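Side-chain contacts in Lys-gingipain catalytic subunit (Porphyromonas gingivalis, PDB 6I9A), which cleaves proteins after lysine as a secreted cysteine proteinase and may act as a virulence factor in periodontal disease: residues E287-Y290 with N296-F299; Y161-Q166 with I345-A350; S122-E127 with I265-E270; G84-I89 with A252-V257. One frame throughout, in Å; residues are numbered along the deposited sequence.

The chain opens two long loops in its first parallel sheet region, at 84-89 (contact 4) and 122-127 (contact 3), and a third at 161-166 (contact 2). Contact 4 closes first, at 252-257, and contact 3 next, at 265-270, so these two cross; contact 2 crosses both, closing only at 345-350. The short loop of contact 1, from 287-290 to 296-299, is nested inside contact 2. Contacts 3 and 4 touch around a calcium ion and tie the four-stranded sheet region to the six-stranded one. Contacts 1 and 2 also touch, far from that ion, and together flank the bound inhibitor, joining helices 163-178 and 285-293 with the loop after helix 325-342.

Contact 1: E287-Y290 with N296-F299; sequences EDYY and NAVF. With H8E (benzyl-N-[(2S)-1-[[(3S)-7-amino-1-(benzylamino)-1,2-dioxoheptan-3-yl]amino]-5-(2-methyl-2-phenylhydrazinyl)-1,5-dioxopentan-2-yl]carbamate), chain I.
Tyr290, which packs on Ala297, has its OH held by two partners: a water, which donates to Tyr290 OH over 2.8 Å, and the carbonyl oxygen of Ile345. The same water gives its other hydrogen to Ala297 O, so one solvent molecule bridges helix and loop. Ala297 O itself lies in the plane of the Tyr290 ring, at its edge, 3.5 Å from Tyr290 CE1.

Tyr289 makes the direct bond. Its OH donates to Val298 O at 2.9 Å, approaching from above the carbonyl plane (49° out of it). With CG anti to the backbone N (chi1 -175°), the ring lies against the loop and offers one face to Ala297 CB, a CH-pi contact 3.7 Å from that methyl to the Tyr289 centroid. Phe299 meets the same ring rim to rim, with Phe299 CD1 3.7 Å from Tyr289 CD2 and the two planes at 31°.

One residue back, Asp288 lines the inhibitor-binding pocket instead: its OD2 accepts from the amine NAB of the inhibitor's lysine-like side chain at 2.9 Å, and also bonds Ser283 OG. An acidic group facing that terminal amine is consistent with the preference for lysine at P1.

Helix 285-293 is thus packed between two others, Tyr289 resting on Val167, Pro170 and Thr171 of helix 163-178 and Tyr290 on Ala339 of helix 325-342.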
# COMPACT_ATOMS: atom_id res chain seq x y z
N GLU A 287 14.19 -9.31 12.89
CA GLU A 287 13.35 -8.13 12.60
C GLU A 287 12.14 -8.52 11.77
O GLU A 287 11.09 -7.95 12.02
CB GLU A 287 14.13 -7.03 11.92
CG GLU A 287 14.87 -6.06 12.84
CD GLU A 287 16.20 -6.52 13.38
OE1 GLU A 287 16.53 -7.73 13.28
OE2 GLU A 287 16.93 -5.64 13.92
N ASP A 288 12.25 -9.46 10.80
CA ASP A 288 11.05 -9.80 10.04
C ASP A 288 10.01 -10.48 10.93
O ASP A 288 8.80 -10.37 10.68
CB ASP A 288 11.36 -10.72 8.86
CG ASP A 288 11.79 -10.06 7.57
OD1 ASP A 288 11.88 -8.78 7.53
OD2 ASP A 288 11.96 -10.79 6.58
N TYR A 289 10.46 -11.25 11.95
CA TYR A 289 9.51 -11.87 12.89
C TYR A 289 8.67 -10.77 13.58
O TYR A 289 7.46 -10.83 13.61
CB TYR A 289 10.30 -12.75 13.86
CG TYR A 289 9.56 -13.59 14.85
CD1 TYR A 289 8.34 -14.21 14.53
CD2 TYR A 289 10.16 -13.94 16.05
CE1 TYR A 289 7.75 -15.11 15.43
CE2 TYR A 289 9.60 -14.88 16.91
CZ TYR A 289 8.39 -15.45 16.59
OH TYR A 289 7.80 -16.39 17.44
N TYR A 290 9.37 -9.80 14.15
CA TYR A 290 8.66 -8.71 14.82
C TYR A 290 7.80 -7.93 13.85
O TYR A 290 6.68 -7.54 14.19
CB TYR A 290 9.67 -7.72 15.49
CG TYR A 290 10.71 -8.40 16.35
CD1 TYR A 290 10.34 -9.36 17.29
CD2 TYR A 290 12.05 -8.04 16.27
CE1 TYR A 290 11.30 -10.00 18.07
CE2 TYR A 290 13.01 -8.65 17.06
CZ TYR A 290 12.62 -9.63 17.97
OH TYR A 290 13.59 -10.23 18.74
N ASN A 296 8.47 -8.44 21.16
CA ASN A 296 8.32 -9.40 22.30
C ASN A 296 7.97 -10.81 21.79
O ASN A 296 7.69 -11.68 22.60
CB ASN A 296 7.36 -8.97 23.42
CG ASN A 296 8.06 -8.17 24.48
OD1 ASN A 296 9.27 -8.39 24.75
ND2 ASN A 296 7.34 -7.21 25.07
N ALA A 297 8.08 -11.06 20.50
CA ALA A 297 8.00 -12.41 19.95
C ALA A 297 9.31 -13.13 20.30
O ALA A 297 10.37 -12.52 20.31
CB ALA A 297 7.84 -12.30 18.43
N VAL A 298 9.21 -14.41 20.62
CA VAL A 298 10.35 -15.22 21.02
C VAL A 298 10.56 -16.36 20.03
O VAL A 298 9.58 -17.00 19.59
CB VAL A 298 10.10 -15.75 22.46
CG1 VAL A 298 11.13 -16.78 22.87
CG2 VAL A 298 10.07 -14.58 23.44
N PHE A 299 11.80 -16.59 19.63
CA PHE A 299 12.09 -17.67 18.68
C PHE A 299 11.70 -19.02 19.25
O PHE A 299 12.01 -19.34 20.42
CB PHE A 299 13.57 -17.70 18.30
CG PHE A 299 14.15 -16.40 17.79
CD1 PHE A 299 13.37 -15.50 17.08
CD2 PHE A 299 15.48 -16.07 18.03
CE1 PHE A 299 13.91 -14.30 16.63
CE2 PHE A 299 16.01 -14.88 17.55
CZ PHE A 299 15.24 -14.00 16.85
CAQ H8E I . 19.07 -16.32 -2.19
CAK H8E I . 18.71 -17.32 -3.11
CAH H8E I . 18.44 -18.61 -2.66
CAL H8E I . 18.55 -18.95 -1.32
CAR H8E I . 18.92 -17.94 -0.44
CBO H8E I . 19.15 -16.63 -0.83
CBA H8E I . 19.57 -15.70 0.15
NBE H8E I . 18.45 -15.04 0.84
CBL H8E I . 18.52 -14.65 2.15
OAE H8E I . 19.50 -14.92 2.85
CBN H8E I . 17.32 -13.86 2.67
OAG H8E I . 16.27 -14.01 1.97
CBS H8E I . 17.15 -14.04 4.21
CBB H8E I . 15.73 -13.70 4.70
CAY H8E I . 15.53 -13.99 6.19
CAX H8E I . 14.23 -13.43 6.78
CAW H8E I . 13.01 -14.21 6.32
NAB H8E I . 11.79 -13.63 6.96
NBG H8E I . 18.14 -13.29 5.00
C H8E I . 19.02 -13.81 5.85
O H8E I . 19.17 -15.00 6.08
CA H8E I . 19.98 -12.77 6.41
N H8E I . 20.58 -13.18 7.68
CBK H8E I . 19.85 -13.28 8.82
OAD H8E I . 18.62 -13.14 8.78
OBI H8E I . 20.52 -13.52 9.88
CBD H8E I . 19.81 -13.74 11.15
CBP H8E I . 20.71 -14.25 12.18
CAS H8E I . 21.28 -13.41 13.15
CAM H8E I . 22.15 -13.88 14.18
CAI H8E I . 22.47 -15.25 14.12
CAN H8E I . 21.96 -16.07 13.12
CAT H8E I . 21.09 -15.59 12.16
CB H8E I . 21.11 -12.53 5.39
CG H8E I . 21.93 -13.81 5.06
CD H8E I . 22.75 -13.62 3.82
OE1 H8E I . 23.84 -13.06 3.87
NE2 H8E I . 22.12 -14.05 2.71
NBT H8E I . 22.63 -13.83 1.42
CAA H8E I . 21.72 -13.00 0.59
CBQ H8E I . 23.37 -14.92 0.88
CAU H8E I . 23.48 -15.13 -0.51
CAO H8E I . 24.26 -16.17 -1.00
CAJ H8E I . 24.93 -17.02 -0.12
CAP H8E I . 24.80 -16.85 1.25
CAV H8E I . 24.04 -15.79 1.75
O HOH W 1 13.15 -12.69 20.05

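Contact 2: Y161-Q166 with I345-A350; sequences YSWNSQ and ITHIGA. With H8E (benzyl-N-[(2S)-1-[[(3S)-7-amino-1-(benzylamino)-1,2-dioxoheptan-3-yl]amino]-5-(2-methyl-2-phenylhydrazinyl)-1,5-dioxopentan-2-yl]carbamate), chain I.
His347 and Trp163 approach from opposite directions and touch obliquely, Trp163 CH2 at the edge of the imidazole, with the inhibitor's carbamate benzyl group beside both. From CB of His347, which heads toward the facing segment, the chain turns with CG anti to the carbonyl carbon (chi1 -66°) and brings one imidazole face beneath a single phenyl carbon, CAS, of the inclined benzyl ring. His347 CG lies 3.6 Å from inhibitor atom CAS; His347 ND1 is nearer the benzylic carbon, 3.5 Å from inhibitor atom CBD. His347 CD2 approaches CAS to 3.4 Å, and NE2 lies equally near that carbon, which sits over the centre of the imidazole face. At the far rim, His347 CE1 touches Trp163 CH2 at 3.8 Å, the planes of imidazole and six-membered ring inclined at 77°. Trp163 in turn offers its edge to the same phenyl group, Trp163 CZ2 lying 3.5 Å from CAT. The two side chains therefore clasp one aromatic group between a face and an edge, in a pocket wall whose indole is about 6 Å from the side chain of His216, the probable proton donor.

Trp163 lies near the beginning of helix 163-178, stacked on Trp285 and edge-to-face with Phe299, while His347 belongs to the loop between helices 325-342 and 350-356, its backbone N hydrogen-bonded to Glu287 OE1.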
# COMPACT_ATOMS: atom_id res chain seq x y z
N TYR A 161 16.50 -24.68 7.25
CA TYR A 161 16.62 -25.84 8.14
C TYR A 161 16.34 -25.49 9.59
O TYR A 161 15.71 -26.26 10.32
CB TYR A 161 18.00 -26.50 8.00
CG TYR A 161 18.25 -26.98 6.58
CD1 TYR A 161 17.53 -28.03 6.03
CD2 TYR A 161 19.16 -26.33 5.75
CE1 TYR A 161 17.74 -28.45 4.71
CE2 TYR A 161 19.39 -26.73 4.44
CZ TYR A 161 18.66 -27.78 3.91
OH TYR A 161 18.91 -28.13 2.58
N SER A 162 16.89 -24.33 10.05
CA SER A 162 16.70 -23.95 11.45
C SER A 162 15.57 -22.95 11.67
O SER A 162 14.87 -23.05 12.68
CB SER A 162 17.98 -23.42 12.09
OG SER A 162 18.43 -22.19 11.51
N TRP A 163 15.41 -21.98 10.76
CA TRP A 163 14.48 -20.88 11.02
C TRP A 163 13.05 -21.18 10.63
O TRP A 163 12.15 -20.49 11.11
CB TRP A 163 14.94 -19.61 10.28
CG TRP A 163 16.17 -18.97 10.85
CD1 TRP A 163 17.44 -19.02 10.34
CD2 TRP A 163 16.23 -18.12 12.00
NE1 TRP A 163 18.29 -18.30 11.13
CE2 TRP A 163 17.58 -17.73 12.16
CE3 TRP A 163 15.28 -17.70 12.95
CZ2 TRP A 163 18.00 -16.90 13.21
CZ3 TRP A 163 15.69 -16.83 13.96
CH2 TRP A 163 17.05 -16.50 14.12
N ASN A 164 12.79 -22.18 9.76
CA ASN A 164 11.39 -22.43 9.42
C ASN A 164 10.59 -22.78 10.69
O ASN A 164 9.49 -22.25 10.89
CB ASN A 164 11.33 -23.57 8.38
CG ASN A 164 9.95 -24.14 8.25
OD1 ASN A 164 9.53 -24.99 9.05
ND2 ASN A 164 9.14 -23.59 7.33
N SER A 165 11.15 -23.63 11.57
CA SER A 165 10.36 -23.98 12.76
C SER A 165 10.42 -22.90 13.82
O SER A 165 9.46 -22.74 14.61
CB SER A 165 10.87 -25.31 13.35
OG SER A 165 12.23 -25.23 13.78
N GLN A 166 11.54 -22.18 13.91
CA GLN A 166 11.72 -21.21 15.00
C GLN A 166 10.99 -19.92 14.77
O GLN A 166 10.58 -19.28 15.75
CB GLN A 166 13.21 -20.93 15.21
CG GLN A 166 13.92 -22.19 15.75
CD GLN A 166 13.50 -22.42 17.18
OE1 GLN A 166 13.69 -21.57 18.02
NE2 GLN A 166 12.84 -23.51 17.43
N ILE A 345 16.09 -9.15 21.19
CA ILE A 345 17.20 -9.51 20.29
C ILE A 345 16.95 -8.82 18.95
O ILE A 345 15.87 -8.95 18.38
CB ILE A 345 17.22 -11.05 20.12
CG1 ILE A 345 17.66 -11.71 21.44
CG2 ILE A 345 18.15 -11.48 18.98
CD1 ILE A 345 17.44 -13.27 21.39
N THR A 346 17.93 -8.15 18.43
CA THR A 346 17.84 -7.55 17.11
C THR A 346 19.04 -8.01 16.28
O THR A 346 20.12 -8.29 16.81
CB THR A 346 17.70 -6.03 17.16
OG1 THR A 346 18.82 -5.47 17.79
CG2 THR A 346 16.41 -5.56 17.84
N HIS A 347 18.83 -8.10 14.97
CA HIS A 347 19.85 -8.57 14.03
C HIS A 347 20.45 -7.48 13.16
O HIS A 347 21.54 -7.68 12.58
CB HIS A 347 19.23 -9.65 13.12
CG HIS A 347 18.86 -10.90 13.88
ND1 HIS A 347 17.97 -11.82 13.35
CD2 HIS A 347 19.34 -11.35 15.07
CE1 HIS A 347 17.92 -12.81 14.25
NE2 HIS A 347 18.73 -12.58 15.30
N ILE A 348 19.75 -6.34 13.00
CA ILE A 348 20.31 -5.33 12.11
C ILE A 348 19.92 -3.90 12.45
O ILE A 348 20.64 -2.98 12.07
CB ILE A 348 19.91 -5.67 10.63
CG1 ILE A 348 20.78 -4.96 9.57
CG2 ILE A 348 18.41 -5.42 10.37
CD1 ILE A 348 22.22 -5.41 9.58
N GLY A 349 18.79 -3.69 13.13
CA GLY A 349 18.49 -2.33 13.55
C GLY A 349 17.38 -1.66 12.76
O GLY A 349 17.13 -1.97 11.59
N ALA A 350 16.73 -0.71 13.42
CA ALA A 350 15.57 -0.03 12.87
C ALA A 350 15.94 0.81 11.66
O ALA A 350 15.14 0.84 10.69
CB ALA A 350 14.93 0.85 13.93
CAQ H8E I . 19.07 -16.32 -2.19
CAK H8E I . 18.71 -17.32 -3.11
CAH H8E I . 18.44 -18.61 -2.66
CAL H8E I . 18.55 -18.95 -1.32
CAR H8E I . 18.92 -17.94 -0.44
CBO H8E I . 19.15 -16.63 -0.83
CBA H8E I . 19.57 -15.70 0.15
NBE H8E I . 18.45 -15.04 0.84
CBL H8E I . 18.52 -14.65 2.15
OAE H8E I . 19.50 -14.92 2.85
CBN H8E I . 17.32 -13.86 2.67
OAG H8E I . 16.27 -14.01 1.97
CBS H8E I . 17.15 -14.04 4.21
CBB H8E I . 15.73 -13.70 4.70
CAY H8E I . 15.53 -13.99 6.19
CAX H8E I . 14.23 -13.43 6.78
CAW H8E I . 13.01 -14.21 6.32
NAB H8E I . 11.79 -13.63 6.96
NBG H8E I . 18.14 -13.29 5.00
C H8E I . 19.02 -13.81 5.85
O H8E I . 19.17 -15.00 6.08
CA H8E I . 19.98 -12.77 6.41
N H8E I . 20.58 -13.18 7.68
CBK H8E I . 19.85 -13.28 8.82
OAD H8E I . 18.62 -13.14 8.78
OBI H8E I . 20.52 -13.52 9.88
CBD H8E I . 19.81 -13.74 11.15
CBP H8E I . 20.71 -14.25 12.18
CAS H8E I . 21.28 -13.41 13.15
CAM H8E I . 22.15 -13.88 14.18
CAI H8E I . 22.47 -15.25 14.12
CAN H8E I . 21.96 -16.07 13.12
CAT H8E I . 21.09 -15.59 12.16
CB H8E I . 21.11 -12.53 5.39
CG H8E I . 21.93 -13.81 5.06
CD H8E I . 22.75 -13.62 3.82
OE1 H8E I . 23.84 -13.06 3.87
NE2 H8E I . 22.12 -14.05 2.71
NBT H8E I . 22.63 -13.83 1.42
CAA H8E I . 21.72 -13.00 0.59
CBQ H8E I . 23.37 -14.92 0.88
CAU H8E I . 23.48 -15.13 -0.51
CAO H8E I . 24.26 -16.17 -1.00
CAJ H8E I . 24.93 -17.02 -0.12
CAP H8E I . 24.80 -16.85 1.25
CAV H8E I . 24.04 -15.79 1.75

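Contact 3: S122-E127 with I265-E270; sequences SASSPE and ITRVKE
The backbones come nearest at Ala123 and Arg267, whose CA atoms are 6.7 Å apart, where the loop from strand 117-121 to helix 126-141 passes the C-terminal end of helix 261-267. In the gingipain catalytic domain, of the caspase-like clan CD, this joins the region of the four-stranded parallel sheet to that of the six-stranded one.

Arg267 does the joining. Its chain runs extended from CG to NE and grips Ser122 side-on with two nitrogens. NE donates to Ser122 O at 2.9 Å in a fairly straight bond (164°), with that oxygen in the guanidinium plane; NH2 reaches Ser122 OG, also at 2.9 Å, but more bent (140°) and tilted from the plane. The peptide between Ala123 and Ser124 lies over one guanidinium face, Ala123 C being 3.5 Å from Arg267 NH2.

Both polar ends have further partners at the neighbouring calcium site: Arg267 NH2 forms a salt bridge with Asp85 OD2, and Ser122 OG bonds Glu263 OE2. The arginine is thus a second-shell residue that probably steadies the calcium-binding carboxylate of Asp85 and offsets part of its charge. Ser122 O accepts once more, from a water that lies 2.9 Å from it and gives its other hydrogen to Thr266 OG1.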
# COMPACT_ATOMS: atom_id res chain seq x y z
N SER A 122 6.82 1.55 -10.38
CA SER A 122 8.00 1.37 -11.24
C SER A 122 7.61 0.71 -12.56
O SER A 122 7.10 -0.43 -12.57
CB SER A 122 9.05 0.52 -10.53
OG SER A 122 10.12 0.40 -11.45
N ALA A 123 7.88 1.41 -13.66
CA ALA A 123 7.56 0.93 -14.99
C ALA A 123 8.69 1.30 -15.92
O ALA A 123 9.30 2.35 -15.73
CB ALA A 123 6.26 1.57 -15.47
N SER A 124 8.90 0.49 -16.97
CA SER A 124 9.89 0.80 -17.97
C SER A 124 9.27 1.32 -19.26
O SER A 124 10.00 1.65 -20.21
CB SER A 124 10.74 -0.44 -18.27
OG SER A 124 10.01 -1.45 -18.94
N SER A 125 7.97 1.34 -19.34
CA SER A 125 7.24 1.82 -20.50
C SER A 125 5.89 2.33 -20.04
O SER A 125 5.36 1.87 -19.02
CB SER A 125 7.05 0.67 -21.48
OG SER A 125 6.15 -0.29 -20.97
N PRO A 126 5.23 3.21 -20.83
CA PRO A 126 3.84 3.59 -20.51
C PRO A 126 2.90 2.39 -20.44
O PRO A 126 2.04 2.34 -19.56
CB PRO A 126 3.46 4.54 -21.65
CG PRO A 126 4.81 5.15 -22.06
CD PRO A 126 5.75 3.97 -22.00
N GLU A 127 3.13 1.36 -21.29
CA GLU A 127 2.28 0.17 -21.30
C GLU A 127 2.37 -0.57 -19.94
O GLU A 127 1.34 -1.03 -19.42
CB GLU A 127 2.69 -0.74 -22.48
CG GLU A 127 2.36 -0.11 -23.83
CD GLU A 127 3.21 1.05 -24.35
OE1 GLU A 127 4.40 1.21 -23.96
OE2 GLU A 127 2.67 1.80 -25.20
N ILE A 265 6.11 -8.46 -10.52
CA ILE A 265 4.80 -8.90 -10.05
C ILE A 265 3.75 -7.79 -10.19
O ILE A 265 2.56 -8.10 -10.31
CB ILE A 265 4.90 -9.46 -8.61
CG1 ILE A 265 3.79 -10.48 -8.34
CG2 ILE A 265 4.93 -8.32 -7.54
CD1 ILE A 265 4.03 -11.26 -7.00
N THR A 266 4.19 -6.51 -10.18
CA THR A 266 3.26 -5.41 -10.37
C THR A 266 3.15 -5.04 -11.85
O THR A 266 2.05 -4.67 -12.28
CB THR A 266 3.65 -4.23 -9.50
OG1 THR A 266 5.04 -3.87 -9.69
CG2 THR A 266 3.37 -4.49 -8.06
N ARG A 267 4.22 -5.14 -12.64
CA ARG A 267 4.18 -4.76 -14.07
C ARG A 267 3.39 -5.74 -14.94
O ARG A 267 2.92 -5.34 -16.00
CB ARG A 267 5.59 -4.67 -14.65
CG ARG A 267 6.40 -3.52 -14.10
CD ARG A 267 7.82 -3.63 -14.56
NE ARG A 267 8.55 -2.46 -14.07
CZ ARG A 267 9.78 -2.13 -14.45
NH1 ARG A 267 10.47 -2.93 -15.27
NH2 ARG A 267 10.36 -1.03 -13.96
N VAL A 268 3.28 -7.03 -14.57
CA VAL A 268 2.67 -8.00 -15.48
C VAL A 268 1.20 -7.66 -15.75
O VAL A 268 0.44 -7.22 -14.87
CB VAL A 268 2.85 -9.44 -14.98
CG1 VAL A 268 4.28 -9.95 -15.22
CG2 VAL A 268 2.44 -9.62 -13.52
N LYS A 269 0.79 -7.88 -17.02
CA LYS A 269 -0.52 -7.46 -17.49
C LYS A 269 -1.63 -8.43 -17.10
O LYS A 269 -1.53 -9.61 -17.40
CB LYS A 269 -0.50 -7.34 -19.03
CG LYS A 269 -1.82 -6.77 -19.56
CD LYS A 269 -1.70 -6.37 -21.05
CE LYS A 269 -2.87 -5.49 -21.51
NZ LYS A 269 -2.86 -4.08 -20.93
N GLU A 270 -2.68 -7.92 -16.46
CA GLU A 270 -3.89 -8.71 -16.15
C GLU A 270 -3.54 -10.01 -15.43
O GLU A 270 -4.21 -11.03 -15.59
CB GLU A 270 -4.72 -8.97 -17.43
CG GLU A 270 -5.30 -7.66 -18.00
CD GLU A 270 -6.05 -7.79 -19.31
OE1 GLU A 270 -5.99 -8.87 -19.93
OE2 GLU A 270 -6.70 -6.80 -19.71
O HOH W 2 6.24 -1.30 -9.96
O HOH W 3 -0.83 -2.24 -21.45

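Contact 4: G84-I89 with A252-V257; sequences GDTDVI and AQFDYV. With CA (calcium ion), chain H.
Thr86 and Phe254 form the close-packed side of this contact, with the methyl CG2 of Thr86 set at the edge of the phenyl ring, 3.5 Å from Phe254 CD2. The same methyl also rests against Asp255 CB at 3.9 Å.

Next to this apolar patch the calcium ion draws the two loops together. Asp85 binds the calcium with both carboxylate oxygens, OD1 and OD2, each 2.5 Å away. From the other loop comes Phe254 O, 2.4 Å from the ion. Asp85 OD1 and Phe254 O stand only 3.2 Å apart, two acceptors brought close by the metal they share. Asp85 OD1 has a second task: it accepts from Thr86 N at 2.7 Å, on the anti side and 28° out of the carboxylate plane, and with the two-oxygen grip on the metal this holds the group's rotation.

The looser side is built of solvent. Three waters occupy coordination places; one also lies 2.8 Å from Thr86 OG1, and another donates to Tyr256 O, so both loops reach the metal through water as well as directly. Past its CB, exposed Asp255 turns its carboxylate away from the 84-89 loop.

Glu263 also belongs to the site, whose shell counts eight atoms, two of them from outside these loops. Bidentate carboxylate, backbone carbonyl and waters together make a loop-bound calcium site, here linking the two sheet regions of the peptidase C25 catalytic domain.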
# COMPACT_ATOMS: atom_id res chain seq x y z
N GLY A 84 7.90 5.75 -12.08
CA GLY A 84 9.07 5.48 -12.91
C GLY A 84 10.07 4.58 -12.21
O GLY A 84 10.00 4.37 -10.99
N ASP A 85 10.96 4.04 -13.01
CA ASP A 85 12.05 3.22 -12.53
C ASP A 85 13.27 4.15 -12.24
O ASP A 85 13.18 5.38 -12.28
CB ASP A 85 12.35 2.10 -13.54
CG ASP A 85 13.07 0.86 -13.00
OD1 ASP A 85 13.69 0.94 -11.89
OD2 ASP A 85 13.00 -0.20 -13.65
N THR A 86 14.40 3.53 -11.93
CA THR A 86 15.61 4.26 -11.48
C THR A 86 16.28 5.02 -12.59
O THR A 86 17.11 5.87 -12.29
CB THR A 86 16.58 3.30 -10.77
OG1 THR A 86 16.94 2.26 -11.67
CG2 THR A 86 15.95 2.72 -9.48
N ASP A 87 15.90 4.79 -13.84
CA ASP A 87 16.45 5.59 -14.96
C ASP A 87 15.87 7.01 -14.93
O ASP A 87 16.45 7.91 -15.55
CB ASP A 87 16.13 4.93 -16.30
CG ASP A 87 14.68 4.67 -16.65
OD1 ASP A 87 13.82 4.60 -15.70
OD2 ASP A 87 14.39 4.56 -17.84
N VAL A 88 14.76 7.26 -14.22
CA VAL A 88 14.16 8.60 -14.15
C VAL A 88 14.11 9.13 -12.69
O VAL A 88 14.23 10.34 -12.48
CB VAL A 88 12.81 8.75 -14.86
CG1 VAL A 88 12.91 8.60 -16.37
CG2 VAL A 88 11.76 7.82 -14.30
N ILE A 89 13.90 8.25 -11.70
CA ILE A 89 13.89 8.68 -10.28
C ILE A 89 14.82 7.71 -9.59
O ILE A 89 14.48 6.55 -9.39
CB ILE A 89 12.49 8.72 -9.66
CG1 ILE A 89 11.58 9.71 -10.41
CG2 ILE A 89 12.61 9.11 -8.17
CD1 ILE A 89 10.06 9.55 -10.01
N ALA A 252 12.81 -6.63 -3.63
CA ALA A 252 12.41 -5.27 -4.03
C ALA A 252 13.65 -4.46 -4.32
O ALA A 252 13.62 -3.24 -4.22
CB ALA A 252 11.55 -4.64 -2.94
N GLN A 253 14.74 -5.09 -4.77
CA GLN A 253 15.99 -4.34 -5.13
C GLN A 253 15.79 -3.78 -6.54
O GLN A 253 16.24 -4.35 -7.54
CB GLN A 253 17.19 -5.26 -5.03
CG GLN A 253 18.49 -4.43 -4.95
CD GLN A 253 19.68 -5.32 -4.73
OE1 GLN A 253 20.53 -5.51 -5.65
NE2 GLN A 253 19.79 -5.85 -3.54
N PHE A 254 15.14 -2.62 -6.59
CA PHE A 254 14.58 -2.13 -7.84
C PHE A 254 15.56 -1.38 -8.72
O PHE A 254 15.16 -0.92 -9.80
CB PHE A 254 13.30 -1.30 -7.57
CG PHE A 254 13.52 -0.13 -6.65
CD1 PHE A 254 13.23 -0.24 -5.29
CD2 PHE A 254 13.97 1.08 -7.14
CE1 PHE A 254 13.45 0.85 -4.43
CE2 PHE A 254 14.22 2.15 -6.29
CZ PHE A 254 13.93 2.05 -4.93
N ASP A 255 16.87 -1.32 -8.37
CA ASP A 255 17.91 -0.88 -9.30
C ASP A 255 18.76 -2.06 -9.79
O ASP A 255 19.83 -1.84 -10.38
CB ASP A 255 18.79 0.18 -8.64
CG ASP A 255 19.77 -0.38 -7.64
OD1 ASP A 255 19.50 -1.49 -7.11
OD2 ASP A 255 20.82 0.27 -7.39
N TYR A 256 18.28 -3.29 -9.64
CA TYR A 256 18.99 -4.46 -10.13
C TYR A 256 19.12 -4.41 -11.66
O TYR A 256 18.34 -3.72 -12.36
CB TYR A 256 18.25 -5.71 -9.68
CG TYR A 256 18.96 -7.01 -9.99
CD1 TYR A 256 20.25 -7.27 -9.50
CD2 TYR A 256 18.30 -8.05 -10.65
CE1 TYR A 256 20.87 -8.51 -9.69
CE2 TYR A 256 18.92 -9.28 -10.86
CZ TYR A 256 20.21 -9.49 -10.42
OH TYR A 256 20.81 -10.71 -10.67
N VAL A 257 20.08 -5.17 -12.20
CA VAL A 257 20.39 -5.21 -13.64
C VAL A 257 19.21 -5.74 -14.45
O VAL A 257 19.13 -5.49 -15.66
CB VAL A 257 21.69 -6.00 -13.92
CG1 VAL A 257 21.56 -7.47 -13.53
CG2 VAL A 257 22.16 -5.85 -15.37
CA CA H . 14.25 -1.50 -11.90
O HOH W 4 16.24 -0.32 -12.64
O HOH W 5 15.75 -3.37 -11.40
O HOH W 6 14.35 -2.76 -13.90